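Local coordinates for alkyl hydroperoxide reductase, C subunit (Enterococcus faecalis, PDB 5Y63), which probably reduces hydrogen peroxide and organic hydroperoxides to water and alcohols as a thiol-dependent peroxiredoxin that assembles into a ring of five homodimers, at residues A[17-25]-A[34-42]; A[79-90]-A[105-116]. All coordinates share one frame; numbering follows the deposited sequence.

Contact 1 of 2, residues A[17-25]-A[34-42]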
loop_
_atom_site.group_PDB
_atom_site.type_symbol
_atom_site.label_atom_id
_atom_site.label_comp_id
_atom_site.label_asym_id
_atom_site.label_seq_id
_atom_site.Cartn_x
_atom_site.Cartn_y
_atom_site.Cartn_z
ATOM N N GLN A 17 -10.717 -28.960 -12.493
ATOM C CA GLN A 17 -10.096 -27.773 -13.072
ATOM C C GLN A 17 -9.848 -28.004 -14.556
ATOM O O GLN A 17 -9.286 -29.027 -14.945
ATOM C CB GLN A 17 -8.779 -27.441 -12.369
ATOM C CG GLN A 17 -8.938 -26.969 -10.930
ATOM C CD GLN A 17 -9.688 -25.651 -10.812
ATOM O OE1 GLN A 17 -9.749 -24.868 -11.762
ATOM N NE2 GLN A 17 -10.262 -25.399 -9.638
ATOM N N LYS A 18 -10.275 -27.045 -15.374
ATOM C CA LYS A 18 -10.117 -27.119 -16.826
ATOM C C LYS A 18 -8.659 -26.939 -17.230
ATOM O O LYS A 18 -7.923 -26.190 -16.586
ATOM C CB LYS A 18 -10.970 -26.041 -17.509
ATOM C CG LYS A 18 -12.457 -26.352 -17.559
ATOM C CD LYS A 18 -12.838 -27.030 -18.869
ATOM C CE LYS A 18 -14.281 -27.521 -18.883
ATOM N NZ LYS A 18 -15.257 -26.587 -18.255
ATOM N N LEU A 19 -8.246 -27.622 -18.295
ATOM C CA LEU A 19 -6.924 -27.400 -18.879
ATOM C C LEU A 19 -6.822 -25.978 -19.423
ATOM O O LEU A 19 -7.719 -25.507 -20.121
ATOM C CB LEU A 19 -6.647 -28.380 -20.021
ATOM C CG LEU A 19 -6.462 -29.860 -19.690
ATOM C CD1 LEU A 19 -6.235 -30.643 -20.975
ATOM C CD2 LEU A 19 -5.304 -30.077 -18.727
ATOM N N PHE A 20 -5.729 -25.303 -19.088
ATOM C CA PHE A 20 -5.405 -24.002 -19.675
ATOM C C PHE A 20 -5.096 -24.105 -21.175
ATOM O O PHE A 20 -4.798 -25.186 -21.691
ATOM C CB PHE A 20 -4.240 -23.338 -18.917
ATOM C CG PHE A 20 -2.867 -23.886 -19.257
ATOM C CD1 PHE A 20 -2.533 -25.215 -19.007
ATOM C CD2 PHE A 20 -1.893 -23.051 -19.791
ATOM C CE1 PHE A 20 -1.270 -25.700 -19.306
ATOM C CE2 PHE A 20 -0.628 -23.532 -20.087
ATOM C CZ PHE A 20 -0.316 -24.859 -19.845
ATOM N N ASP A 21 -5.193 -22.973 -21.869
ATOM C CA ASP A 21 -4.850 -22.906 -23.286
ATOM C C ASP A 21 -3.335 -22.987 -23.433
ATOM O O ASP A 21 -2.603 -22.201 -22.834
ATOM C CB ASP A 21 -5.375 -21.612 -23.918
ATOM C CG ASP A 21 -5.083 -21.523 -25.412
ATOM O OD1 ASP A 21 -4.822 -22.568 -26.049
ATOM O OD2 ASP A 21 -5.120 -20.399 -25.954
ATOM N N PHE A 22 -2.872 -23.949 -24.224
ATOM C CA PHE A 22 -1.444 -24.150 -24.427
ATOM C C PHE A 22 -1.179 -24.777 -25.786
ATOM O O PHE A 22 -2.072 -25.360 -26.400
ATOM C CB PHE A 22 -0.862 -25.044 -23.323
ATOM C CG PHE A 22 -1.026 -26.518 -23.579
ATOM C CD1 PHE A 22 -0.059 -27.226 -24.284
ATOM C CD2 PHE A 22 -2.148 -27.199 -23.120
ATOM C CE1 PHE A 22 -0.209 -28.580 -24.528
ATOM C CE2 PHE A 22 -2.302 -28.555 -23.364
ATOM C CZ PHE A 22 -1.330 -29.245 -24.067
ATOM N N GLU A 23 0.064 -24.651 -26.233
ATOM C CA GLU A 23 0.537 -25.322 -27.436
ATOM C C GLU A 23 2.001 -25.685 -27.227
ATOM O O GLU A 23 2.756 -24.908 -26.640
ATOM C CB GLU A 23 0.365 -24.418 -28.660
ATOM C CG GLU A 23 0.533 -25.142 -29.989
ATOM C CD GLU A 23 0.029 -24.340 -31.183
ATOM O OE1 GLU A 23 -0.157 -23.105 -31.063
ATOM O OE2 GLU A 23 -0.178 -24.948 -32.257
ATOM N N CYS A 24 2.395 -26.868 -27.686
ATOM C CA CYS A 24 3.773 -27.328 -27.521
ATOM C C CYS A 24 4.176 -28.347 -28.578
ATOM O O CYS A 24 3.332 -28.914 -29.272
ATOM C CB CYS A 24 3.961 -27.939 -26.134
ATOM S SG CYS A 24 3.276 -29.602 -25.952
ATOM N N ASP A 25 5.481 -28.576 -28.678
ATOM C CA ASP A 25 6.031 -29.565 -29.599
ATOM C C ASP A 25 5.870 -30.969 -29.035
ATOM O O ASP A 25 5.817 -31.157 -27.816
ATOM C CB ASP A 25 7.512 -29.289 -29.855
ATOM C CG ASP A 25 7.751 -27.942 -30.503
ATOM O OD1 ASP A 25 7.104 -27.652 -31.530
ATOM O OD2 ASP A 25 8.589 -27.175 -29.989
ATOM N N ARG A 34 2.700 -30.593 -33.563
ATOM C CA ARG A 34 2.341 -29.551 -32.607
ATOM C C ARG A 34 0.999 -29.874 -31.956
ATOM O O ARG A 34 -0.045 -29.820 -32.608
ATOM C CB ARG A 34 2.283 -28.178 -33.296
ATOM C CG ARG A 34 3.569 -27.365 -33.216
ATOM C CD ARG A 34 3.944 -27.076 -31.769
ATOM N NE ARG A 34 4.861 -25.950 -31.610
ATOM C CZ ARG A 34 4.514 -24.666 -31.667
ATOM N NH1 ARG A 34 3.256 -24.309 -31.908
ATOM N NH2 ARG A 34 5.439 -23.729 -31.496
ATOM N N VAL A 35 1.039 -30.211 -30.668
ATOM C CA VAL A 35 -0.160 -30.537 -29.899
ATOM C C VAL A 35 -0.618 -29.313 -29.110
ATOM O O VAL A 35 0.204 -28.602 -28.529
ATOM C CB VAL A 35 0.102 -31.700 -28.918
ATOM C CG1 VAL A 35 -1.155 -32.038 -28.125
ATOM C CG2 VAL A 35 0.606 -32.927 -29.666
ATOM N N SER A 36 -1.927 -29.083 -29.089
ATOM C CA SER A 36 -2.518 -27.972 -28.345
ATOM C C SER A 36 -3.710 -28.456 -27.522
ATOM O O SER A 36 -4.071 -29.632 -27.571
ATOM C CB SER A 36 -2.952 -26.861 -29.305
ATOM O OG SER A 36 -4.081 -27.254 -30.069
ATOM N N THR A 37 -4.319 -27.540 -26.773
ATOM C CA THR A 37 -5.481 -27.854 -25.934
ATOM C C THR A 37 -6.668 -28.391 -26.741
ATOM O O THR A 37 -7.433 -29.218 -26.244
ATOM C CB THR A 37 -5.935 -26.614 -25.139
ATOM O OG1 THR A 37 -4.792 -25.965 -24.572
ATOM C CG2 THR A 37 -6.899 -27.003 -24.023
ATOM N N GLU A 38 -6.810 -27.925 -27.980
ATOM C CA GLU A 38 -7.903 -28.356 -28.855
ATOM C C GLU A 38 -7.762 -29.827 -29.244
ATOM O O GLU A 38 -8.759 -30.535 -29.390
ATOM C CB GLU A 38 -7.965 -27.497 -30.122
ATOM C CG GLU A 38 -8.190 -26.008 -29.875
ATOM C CD GLU A 38 -6.900 -25.201 -29.823
ATOM O OE1 GLU A 38 -6.077 -25.323 -30.758
ATOM O OE2 GLU A 38 -6.713 -24.435 -28.852
ATOM N N ASP A 39 -6.522 -30.283 -29.400
ATOM C CA ASP A 39 -6.241 -31.667 -29.792
ATOM C C ASP A 39 -6.594 -32.675 -28.693
ATOM O O ASP A 39 -6.857 -33.845 -28.978
ATOM C CB ASP A 39 -4.768 -31.826 -30.182
ATOM C CG ASP A 39 -4.379 -30.969 -31.378
ATOM O OD1 ASP A 39 -4.905 -29.843 -31.515
ATOM O OD2 ASP A 39 -3.535 -31.421 -32.180
ATOM N N ILE A 40 -6.602 -32.213 -27.444
ATOM C CA ILE A 40 -6.875 -33.066 -26.292
ATOM C C ILE A 40 -8.375 -33.244 -26.056
ATOM O O ILE A 40 -8.819 -34.342 -25.718
ATOM C CB ILE A 40 -6.208 -32.492 -25.027
ATOM C CG1 ILE A 40 -4.691 -32.401 -25.229
ATOM C CG2 ILE A 40 -6.518 -33.353 -23.809
ATOM C CD1 ILE A 40 -4.029 -31.357 -24.363
ATOM N N LEU A 41 -9.147 -32.171 -26.221
ATOM C CA LEU A 41 -10.611 -32.236 -26.079
ATOM C C LEU A 41 -11.238 -33.252 -27.034
ATOM O O LEU A 41 -10.758 -33.441 -28.154
ATOM C CB LEU A 41 -11.256 -30.863 -26.318
ATOM C CG LEU A 41 -11.497 -29.974 -25.093
ATOM C CD1 LEU A 41 -10.195 -29.424 -24.538
ATOM C CD2 LEU A 41 -12.445 -28.836 -25.445
ATOM N N GLY A 42 -12.312 -33.896 -26.583
ATOM C CA GLY A 42 -13.034 -34.871 -27.397
ATOM C C GLY A 42 -12.825 -36.292 -26.917
ATOM O O GLY A 42 -13.768 -37.082 -26.879
#

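Contact 2 of 2, residues A[79-90]-A[105-116]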
loop_
_atom_site.group_PDB
_atom_site.type_symbol
_atom_site.label_atom_id
_atom_site.label_comp_id
_atom_site.label_asym_id
_atom_site.label_seq_id
_atom_site.Cartn_x
_atom_site.Cartn_y
_atom_site.Cartn_z
ATOM N N VAL A 79 -2.869 -40.941 -24.732
ATOM C CA VAL A 79 -1.800 -40.855 -23.736
ATOM C C VAL A 79 -0.793 -39.786 -24.158
ATOM O O VAL A 79 -0.317 -39.789 -25.291
ATOM C CB VAL A 79 -1.076 -42.213 -23.583
ATOM C CG1 VAL A 79 0.067 -42.120 -22.579
ATOM C CG2 VAL A 79 -2.059 -43.298 -23.167
ATOM N N TYR A 80 -0.469 -38.879 -23.240
ATOM C CA TYR A 80 0.520 -37.832 -23.492
ATOM C C TYR A 80 1.629 -37.882 -22.440
ATOM O O TYR A 80 1.447 -37.402 -21.322
ATOM C CB TYR A 80 -0.150 -36.455 -23.474
ATOM C CG TYR A 80 -1.308 -36.314 -24.434
ATOM C CD1 TYR A 80 -1.102 -35.919 -25.754
ATOM C CD2 TYR A 80 -2.613 -36.569 -24.020
ATOM C CE1 TYR A 80 -2.161 -35.786 -26.636
ATOM C CE2 TYR A 80 -3.680 -36.438 -24.894
ATOM C CZ TYR A 80 -3.449 -36.044 -26.201
ATOM O OH TYR A 80 -4.509 -35.914 -27.073
ATOM N N SER A 81 2.773 -38.470 -22.788
ATOM C CA SER A 81 3.919 -38.479 -21.882
ATOM C C SER A 81 4.589 -37.111 -21.907
ATOM O O SER A 81 4.811 -36.541 -22.976
ATOM C CB SER A 81 4.920 -39.576 -22.250
ATOM O OG SER A 81 5.717 -39.218 -23.366
ATOM N N VAL A 82 4.904 -36.591 -20.725
ATOM C CA VAL A 82 5.441 -35.245 -20.594
ATOM C C VAL A 82 6.764 -35.263 -19.833
ATOM O O VAL A 82 6.906 -35.934 -18.812
ATOM C CB VAL A 82 4.454 -34.308 -19.865
ATOM C CG1 VAL A 82 4.832 -32.851 -20.098
ATOM C CG2 VAL A 82 3.027 -34.558 -20.331
ATOM N N SER A 83 7.728 -34.513 -20.353
ATOM C CA SER A 83 9.019 -34.330 -19.707
ATOM C C SER A 83 9.508 -32.917 -20.007
ATOM O O SER A 83 9.031 -32.275 -20.945
ATOM C CB SER A 83 10.011 -35.384 -20.210
ATOM O OG SER A 83 11.355 -34.939 -20.150
ATOM N N GLU A 84 10.456 -32.436 -19.211
ATOM C CA GLU A 84 11.040 -31.117 -19.430
ATOM C C GLU A 84 12.106 -31.141 -20.531
ATOM O O GLU A 84 12.782 -30.140 -20.768
ATOM C CB GLU A 84 11.626 -30.567 -18.126
ATOM C CG GLU A 84 10.613 -30.439 -16.998
ATOM C CD GLU A 84 9.493 -29.469 -17.314
ATOM O OE1 GLU A 84 9.716 -28.247 -17.207
ATOM O OE2 GLU A 84 8.385 -29.928 -17.663
ATOM N N ASP A 85 12.254 -32.286 -21.195
ATOM C CA ASP A 85 13.151 -32.420 -22.338
ATOM C C ASP A 85 12.492 -31.894 -23.606
ATOM O O ASP A 85 11.264 -31.837 -23.706
ATOM C CB ASP A 85 13.550 -33.887 -22.524
ATOM C CG ASP A 85 14.387 -34.409 -21.373
ATOM O OD1 ASP A 85 15.547 -33.964 -21.243
ATOM O OD2 ASP A 85 13.890 -35.257 -20.601
ATOM N N SER A 86 13.317 -31.512 -24.577
ATOM C CA SER A 86 12.819 -31.017 -25.856
ATOM C C SER A 86 12.375 -32.170 -26.740
ATOM O O SER A 86 12.727 -33.328 -26.501
ATOM C CB SER A 86 13.886 -30.193 -26.581
ATOM O OG SER A 86 14.908 -31.021 -27.102
ATOM N N HIS A 87 11.595 -31.837 -27.760
ATOM C CA HIS A 87 11.169 -32.808 -28.766
ATOM C C HIS A 87 12.363 -33.405 -29.519
ATOM O O HIS A 87 12.311 -34.562 -29.939
ATOM C CB HIS A 87 10.164 -32.182 -29.743
ATOM C CG HIS A 87 10.689 -30.991 -30.485
ATOM N ND1 HIS A 87 10.615 -29.708 -29.986
ATOM C CD2 HIS A 87 11.286 -30.889 -31.695
ATOM C CE1 HIS A 87 11.149 -28.868 -30.855
ATOM N NE2 HIS A 87 11.562 -29.559 -31.900
ATOM N N TYR A 88 13.434 -32.625 -29.675
ATOM C CA TYR A 88 14.683 -33.129 -30.265
ATOM C C TYR A 88 15.227 -34.322 -29.473
ATOM O O TYR A 88 15.641 -35.325 -30.055
ATOM C CB TYR A 88 15.763 -32.037 -30.317
ATOM C CG TYR A 88 15.464 -30.864 -31.232
ATOM C CD1 TYR A 88 15.359 -31.037 -32.611
ATOM C CD2 TYR A 88 15.313 -29.573 -30.718
ATOM C CE1 TYR A 88 15.095 -29.964 -33.450
ATOM C CE2 TYR A 88 15.050 -28.494 -31.547
ATOM C CZ TYR A 88 14.941 -28.693 -32.911
ATOM O OH TYR A 88 14.677 -27.620 -33.734
ATOM N N VAL A 89 15.213 -34.200 -28.147
ATOM C CA VAL A 89 15.762 -35.225 -27.256
ATOM C C VAL A 89 14.924 -36.504 -27.276
ATOM O O VAL A 89 15.473 -37.605 -27.216
ATOM C CB VAL A 89 15.881 -34.708 -25.804
ATOM C CG1 VAL A 89 16.339 -35.815 -24.863
ATOM C CG2 VAL A 89 16.852 -33.536 -25.735
ATOM N N HIS A 90 13.604 -36.354 -27.359
ATOM C CA HIS A 90 12.704 -37.507 -27.425
ATOM C C HIS A 90 12.997 -38.375 -28.647
ATOM O O HIS A 90 13.002 -39.602 -28.551
ATOM C CB HIS A 90 11.236 -37.065 -27.454
ATOM C CG HIS A 90 10.777 -36.382 -26.201
ATOM N ND1 HIS A 90 11.233 -36.729 -24.948
ATOM C CD2 HIS A 90 9.877 -35.389 -26.010
ATOM C CE1 HIS A 90 10.649 -35.967 -24.042
ATOM N NE2 HIS A 90 9.819 -35.147 -24.659
ATOM N N TYR A 105 2.396 -43.690 -28.709
ATOM C CA TYR A 105 1.694 -42.494 -28.224
ATOM C C TYR A 105 2.558 -41.233 -28.358
ATOM O O TYR A 105 3.781 -41.334 -28.486
ATOM C CB TYR A 105 1.175 -42.675 -26.779
ATOM C CG TYR A 105 2.169 -43.170 -25.746
ATOM C CD1 TYR A 105 3.073 -42.300 -25.140
ATOM C CD2 TYR A 105 2.173 -44.504 -25.338
ATOM C CE1 TYR A 105 3.969 -42.748 -24.182
ATOM C CE2 TYR A 105 3.065 -44.961 -24.381
ATOM C CZ TYR A 105 3.961 -44.080 -23.805
ATOM O OH TYR A 105 4.849 -44.533 -22.856
ATOM N N PRO A 106 1.920 -40.044 -28.364
ATOM C CA PRO A 106 2.665 -38.789 -28.505
ATOM C C PRO A 106 3.448 -38.397 -27.250
ATOM O O PRO A 106 2.886 -38.356 -26.156
ATOM C CB PRO A 106 1.569 -37.754 -28.800
ATOM C CG PRO A 106 0.326 -38.340 -28.244
ATOM C CD PRO A 106 0.463 -39.821 -28.422
ATOM N N MET A 107 4.736 -38.111 -27.426
ATOM C CA MET A 107 5.599 -37.665 -26.338
ATOM C C MET A 107 5.731 -36.142 -26.361
ATOM O O MET A 107 6.438 -35.583 -27.206
ATOM C CB MET A 107 6.979 -38.303 -26.476
ATOM C CG MET A 107 6.957 -39.817 -26.582
ATOM S SD MET A 107 8.623 -40.495 -26.684
ATOM C CE MET A 107 9.157 -40.327 -24.981
ATOM N N LEU A 108 5.049 -35.475 -25.433
ATOM C CA LEU A 108 5.060 -34.014 -25.371
ATOM C C LEU A 108 6.374 -33.498 -24.795
ATOM O O LEU A 108 6.927 -34.083 -23.865
ATOM C CB LEU A 108 3.899 -33.491 -24.522
ATOM C CG LEU A 108 2.476 -33.902 -24.913
ATOM C CD1 LEU A 108 1.470 -33.162 -24.043
ATOM C CD2 LEU A 108 2.192 -33.646 -26.386
ATOM N N ALA A 109 6.866 -32.402 -25.366
ATOM C CA ALA A 109 8.051 -31.723 -24.862
ATOM C C ALA A 109 7.605 -30.509 -24.062
ATOM O O ALA A 109 6.648 -29.826 -24.441
ATOM C CB ALA A 109 8.941 -31.293 -26.014
ATOM N N ASP A 110 8.300 -30.240 -22.960
ATOM C CA ASP A 110 7.970 -29.105 -22.108
ATOM C C ASP A 110 9.228 -28.426 -21.559
ATOM O O ASP A 110 9.434 -28.390 -20.348
ATOM C CB ASP A 110 7.058 -29.566 -20.963
ATOM C CG ASP A 110 6.499 -28.410 -20.154
ATOM O OD1 ASP A 110 6.323 -27.308 -20.715
ATOM O OD2 ASP A 110 6.231 -28.604 -18.951
ATOM N N PRO A 111 10.073 -27.874 -22.450
ATOM C CA PRO A 111 11.285 -27.214 -21.961
ATOM C C PRO A 111 11.021 -25.916 -21.194
ATOM O O PRO A 111 11.777 -25.590 -20.282
ATOM C CB PRO A 111 12.080 -26.924 -23.246
ATOM C CG PRO A 111 11.445 -27.750 -24.313
ATOM C CD PRO A 111 10.007 -27.853 -23.921
ATOM N N ASN A 112 9.975 -25.179 -21.568
ATOM C CA ASN A 112 9.623 -23.943 -20.863
ATOM C C ASN A 112 8.951 -24.195 -19.515
ATOM O O ASN A 112 8.967 -23.327 -18.643
ATOM C CB ASN A 112 8.761 -23.014 -21.736
ATOM C CG ASN A 112 7.425 -23.626 -22.135
ATOM O OD1 ASN A 112 6.870 -24.472 -21.433
ATOM N ND2 ASN A 112 6.896 -23.184 -23.269
ATOM N N GLY A 113 8.359 -25.376 -19.355
ATOM C CA GLY A 113 7.779 -25.793 -18.078
ATOM C C GLY A 113 6.324 -25.415 -17.865
ATOM O O GLY A 113 5.796 -25.589 -16.770
ATOM N N GLN A 114 5.665 -24.917 -18.909
ATOM C CA GLN A 114 4.276 -24.465 -18.801
ATOM C C GLN A 114 3.356 -25.557 -18.236
ATOM O O GLN A 114 2.549 -25.289 -17.341
ATOM C CB GLN A 114 3.760 -23.957 -20.159
ATOM C CG GLN A 114 3.568 -25.038 -21.215
ATOM C CD GLN A 114 3.319 -24.503 -22.612
ATOM O OE1 GLN A 114 3.751 -25.105 -23.597
ATOM N NE2 GLN A 114 2.611 -23.381 -22.712
ATOM N N LEU A 115 3.500 -26.781 -18.745
ATOM C CA LEU A 115 2.672 -27.913 -18.313
ATOM C C LEU A 115 2.984 -28.304 -16.873
ATOM O O LEU A 115 2.098 -28.309 -16.018
ATOM C CB LEU A 115 2.873 -29.128 -19.236
ATOM C CG LEU A 115 1.950 -29.309 -20.450
ATOM C CD1 LEU A 115 1.663 -28.017 -21.191
ATOM C CD2 LEU A 115 2.549 -30.323 -21.412
ATOM N N ALA A 116 4.248 -28.618 -16.612
ATOM C CA ALA A 116 4.684 -29.032 -15.281
ATOM C C ALA A 116 4.264 -28.033 -14.200
ATOM O O ALA A 116 3.848 -28.437 -13.114
ATOM C CB ALA A 116 6.190 -29.234 -15.260
HETATM O O HOH W 1 7.737 -37.168 -23.365
#

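Contact 1 of 2, residues A[17-25]-A[34-42]
The antiparallel hairpin of strands 23-28 and 31-36, near the start of this thioredoxin-clan fold, is held here at its open end, where Cys24 and Val35 form a hydrogen-bonded pair with Cys24 N 2.9 Å from Val35 O. Beyond Ser36 the second strand turns into the short, weakly bonded helix 37-40, and Thr37 at this turn continues the link by other means. Thr37 OG1 donates to Phe20 O, in the carbonyl plane and on a lone pair, and accepts from Phe22 N at 2.8 Å. Two bonds therefore fix the OG1 branch, and Thr37 N adds a third tie by donating to Phe22 O. The Phe22 ring takes the place between its own backbone N and carbonyl carbon (chi1 84°), which lays one face over Thr37 N and brings Ile40 CD1 to its edge, 3.4 Å from Phe22 CZ. Leu19 CD1 meets the other branch of Ile40, CG2, at 3.9 Å, the two side chains crossing at about a right angle; Phe47 of strand 44-49 packs against both residues. On the face carrying Glu23, Asp25 and Arg34, two carboxylates lie at the guanidinium edge. Glu23 OE2 makes a longer salt bridge to Arg34 NH1, 3.5 Å. Arg34 NE donates to Asp25 OD1 at 2.8 Å; that oxygen lies near the guanidinium plane, but NE meets it from 53° out of the Asp25 carboxylate plane.

Contact 2 of 2, residues A[79-90]-A[105-116]
His90 and Met107 cross at a slant, with Met107 CB over one face of the imidazole and Ser86 O over the opposite face. The ring is further fixed by its nitrogens: His90 NE2 donates to Leu108 O at 3.2 Å, approaching from above the carbonyl plane, while ND1 is hydrogen-bonded to Asp53 OD2. Tyr105 CG stands between its backbone N and carbonyl carbon (chi1 51°), turning a ring face to Val79, whose CG1 sits 4.0 Å from the Tyr105 ring centroid, 15° off its normal; the phenol hydroxyl reaches Leu62 O. Between these two aromatic groups, strands 77-83 and 107-109 run parallel, joined by helices in a beta-alpha-beta crossover of the thioredoxin-like sheet. Their firm backbone bond is Leu108 N to Ser81 O, 2.7 Å. A water bridges Ser81 OG and Leu108 O. On the sheet face of Val82 and Leu108, Tyr80 CB packs 3.7 Å from Leu108 CD1, and Val82 CG1 meets Leu115 CD2. Past the strand ends, the side chains of Glu84 and Asp110 run alongside each other, their carboxylate planes turned 88° apart, bringing two like charges close. Ala116 N donates almost straight to Asp110 OD2, at 3.1 Å.

The two contacts lie in series along the chain, contact 1 closing before contact 2 opens, with centres about 13 Å apart. They belong to one mixed sheet: strand 23-28 of the hairpin pairs antiparallel with strand 107-109, which in turn runs parallel to strand 77-83. At the seam Asp25 O and Ala109 N, 2.9 Å apart, probably form a hydrogen bond, and Phe22 CD1 packs 3.6 Å from Leu115 CD1 on helix 114-119. Contact 1 is partly buried and contact 2 buried; in the latter Ser83 comes within about 8 Å of the predicted peroxidatic Cys58, side chain to side chain. Contact 2 also reaches the second subunit, where Asn112 ND2 is hydrogen-bonded to Ala125 O of that neighbouring chain.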